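Local coordinates for protein tropomodulin TMD-1 (Caenorhabditis elegans, PDB 1PGV) that probably caps the pointed end of actin filaments, limiting their growth and shortening, with this chain being its C-terminal leucine-rich-repeat-like domain, at residues R37-D42 with S69-K74. Numbering follows the deposited sequence. Where two conformers were deposited one is given.
Sequences REDDTD and SKHIEK
The imidazole of His71 lies between Thr41 and the aliphatic part of Lys70. Thr41 CA sits over one face, 3.6 Å from the ring centroid, a CH-pi contact made by the backbone carbon; Lys70 CG covers the opposite face, displaced toward the rim. Asp39 OD1 approaches His71 CD2 obliquely at 3.2 Å, its carboxylate turned 23° from the ring plane. Asp39 CG is anti to the backbone N (chi1 -172°); its side chain crosses that of Lys70 at about a right angle, and its two oxygens divide the work. OD1 accepts the nearly straight hydrogen bond from Lys70 N (2.8 Å, 163°), on the syn side but well out of the carboxylate plane. OD2 lies against Lys70 CE at 3.2 Å and reaches Lys70 NZ only as a long salt bridge of 3.7 Å; Lys70 NZ lies 2.8 Å from His71 NE2. A water links the two loops a second time, donating to Asp40 O at 2.6 Å and accepting from Ser69 OG. That hydroxyl also accepts from His71 N and Ile72 N, an ST turn and ST motif whose two bonds brace the backbone on either side of the His71 alpha carbon. Asp39, with positive phi, is the C-prime residue of the Schellman motif ending helix 29-37, while Asp40 OD1 accepts from Asp42 N in an Asx turn and Asp40 OD2 pairs with Arg35. The contact thus joins two successive helix-to-strand loops, which lead into the neighbouring parallel strands 45-47 and 74-76 of the curved alpha/beta domain. Chemically, one carboxylate binds a backbone N-H and would be expected to steady the Lys70 charge beside it.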
loop_
_atom_site.group_PDB
_atom_site.type_symbol
_atom_site.label_atom_id
_atom_site.label_comp_id
_atom_site.label_asym_id
_atom_site.label_seq_id
_atom_site.Cartn_x
_atom_site.Cartn_y
_atom_site.Cartn_z
ATOM N N ARG A 37 8.933 0.124 16.468
ATOM C CA ARG A 37 9.464 -1.116 17.025
ATOM C C ARG A 37 8.861 -1.413 18.394
ATOM O O ARG A 37 8.615 -2.569 18.736
ATOM C CB ARG A 37 10.987 -1.041 17.159
ATOM C CG ARG A 37 11.740 -1.119 15.848
ATOM C CD ARG A 37 13.238 -1.029 16.082
ATOM N NE ARG A 37 13.998 -1.177 14.844
ATOM C CZ ARG A 37 15.286 -0.873 14.722
ATOM N NH1 ARG A 37 15.958 -0.403 15.766
ATOM N NH2 ARG A 37 15.902 -1.036 13.559
ATOM N N GLU A 38 8.626 -0.360 19.170
ATOM C CA GLU A 38 8.061 -0.508 20.505
ATOM C C GLU A 38 6.537 -0.523 20.455
ATOM O O GLU A 38 5.872 -0.482 21.490
ATOM C CB GLU A 38 8.548 0.629 21.408
ATOM C CG GLU A 38 10.063 0.723 21.501
ATOM C CD GLU A 38 10.532 1.845 22.408
ATOM O OE1 GLU A 38 10.135 3.007 22.178
ATOM O OE2 GLU A 38 11.305 1.564 23.350
ATOM N N ASP A 39 5.994 -0.577 19.242
ATOM C CA ASP A 39 4.550 -0.615 19.041
ATOM C C ASP A 39 3.840 0.558 19.725
ATOM O O ASP A 39 2.849 0.380 20.436
ATOM C CB ASP A 39 4.001 -1.954 19.546
ATOM C CG ASP A 39 2.543 -2.157 19.198
ATOM O OD1 ASP A 39 2.105 -1.649 18.146
ATOM O OD2 ASP A 39 1.839 -2.839 19.968
ATOM N N ASP A 40 4.362 1.756 19.488
ATOM C CA ASP A 40 3.811 2.987 20.051
ATOM C C ASP A 40 2.324 3.096 19.726
ATOM O O ASP A 40 1.932 3.077 18.558
ATOM C CB ASP A 40 4.565 4.186 19.480
ATOM C CG ASP A 40 4.176 5.488 20.137
ATOM O OD1 ASP A 40 3.038 5.952 19.921
ATOM O OD2 ASP A 40 5.015 6.045 20.872
ATOM N N THR A 41 1.500 3.227 20.762
ATOM C CA THR A 41 0.053 3.310 20.586
ATOM C C THR A 41 -0.450 4.607 19.953
ATOM O O THR A 41 -1.574 4.656 19.452
ATOM C CB THR A 41 -0.675 3.126 21.938
ATOM O OG1 THR A 41 -2.091 3.177 21.730
ATOM C CG2 THR A 41 -0.266 4.220 22.913
ATOM N N ASP A 42 0.379 5.648 19.960
ATOM C CA ASP A 42 -0.024 6.942 19.413
ATOM C C ASP A 42 0.477 7.258 18.008
ATOM O O ASP A 42 -0.067 8.137 17.336
ATOM C CB ASP A 42 0.408 8.052 20.373
ATOM C CG ASP A 42 -0.039 7.788 21.798
ATOM O OD1 ASP A 42 0.825 7.738 22.697
ATOM O OD2 ASP A 42 -1.258 7.625 22.018
ATOM N N SER A 69 4.195 -2.656 14.681
ATOM C CA SER A 69 3.118 -1.793 15.156
ATOM C C SER A 69 1.721 -2.272 14.781
ATOM O O SER A 69 1.444 -2.557 13.617
ATOM C CB SER A 69 3.307 -0.374 14.624
ATOM O OG SER A 69 2.135 0.397 14.840
ATOM N N LYS A 70 0.839 -2.354 15.771
ATOM C CA LYS A 70 -0.531 -2.764 15.512
ATOM C C LYS A 70 -1.405 -1.519 15.554
ATOM O O LYS A 70 -2.627 -1.603 15.641
ATOM C CB LYS A 70 -1.002 -3.781 16.556
ATOM C CG LYS A 70 -0.873 -3.327 17.999
ATOM C CD LYS A 70 -1.379 -4.411 18.945
ATOM C CE LYS A 70 -1.107 -4.060 20.399
ATOM N NZ LYS A 70 -1.754 -2.779 20.798
ATOM N N HIS A 71 -0.762 -0.359 15.466
ATOM C CA HIS A 71 -1.466 0.913 15.518
ATOM C C HIS A 71 -1.328 1.777 14.268
ATOM O O HIS A 71 -2.224 2.556 13.949
ATOM C CB HIS A 71 -0.984 1.698 16.742
ATOM C CG HIS A 71 -1.172 0.964 18.033
ATOM N ND1 HIS A 71 -2.403 0.818 18.635
ATOM C CD2 HIS A 71 -0.288 0.308 18.822
ATOM C CE1 HIS A 71 -2.271 0.104 19.739
ATOM N NE2 HIS A 71 -0.997 -0.217 19.876
ATOM N N ILE A 72 -0.215 1.646 13.552
ATOM C CA ILE A 72 -0.013 2.461 12.360
ATOM C C ILE A 72 -1.203 2.367 11.405
ATOM O O ILE A 72 -1.667 1.276 11.076
ATOM C CB ILE A 72 1.294 2.072 11.628
ATOM C CG1 ILE A 72 1.493 2.979 10.412
ATOM C CG2 ILE A 72 1.259 0.601 11.243
ATOM C CD1 ILE A 72 2.843 2.802 9.722
ATOM N N GLU A 73 -1.691 3.526 10.972
ATOM C CA GLU A 73 -2.839 3.612 10.079
ATOM C C GLU A 73 -2.496 4.147 8.701
ATOM O O GLU A 73 -3.167 3.824 7.718
ATOM C CB GLU A 73 -3.918 4.505 10.706
ATOM C CG GLU A 73 -4.620 3.871 11.890
ATOM C CD GLU A 73 -5.568 4.828 12.591
ATOM O OE1 GLU A 73 -6.029 5.795 11.950
ATOM O OE2 GLU A 73 -5.856 4.598 13.782
ATOM N N LYS A 74 -1.466 4.980 8.626
ATOM C CA LYS A 74 -1.056 5.554 7.353
ATOM C C LYS A 74 0.457 5.524 7.209
ATOM O O LYS A 74 1.188 5.948 8.103
ATOM C CB LYS A 74 -1.553 6.994 7.228
ATOM C CG LYS A 74 -3.062 7.143 7.306
ATOM C CD LYS A 74 -3.478 8.598 7.134
ATOM C CE LYS A 74 -4.990 8.757 7.212
ATOM N NZ LYS A 74 -5.406 10.170 6.978
HETATM O O HOH W 1 2.651 2.751 16.045
#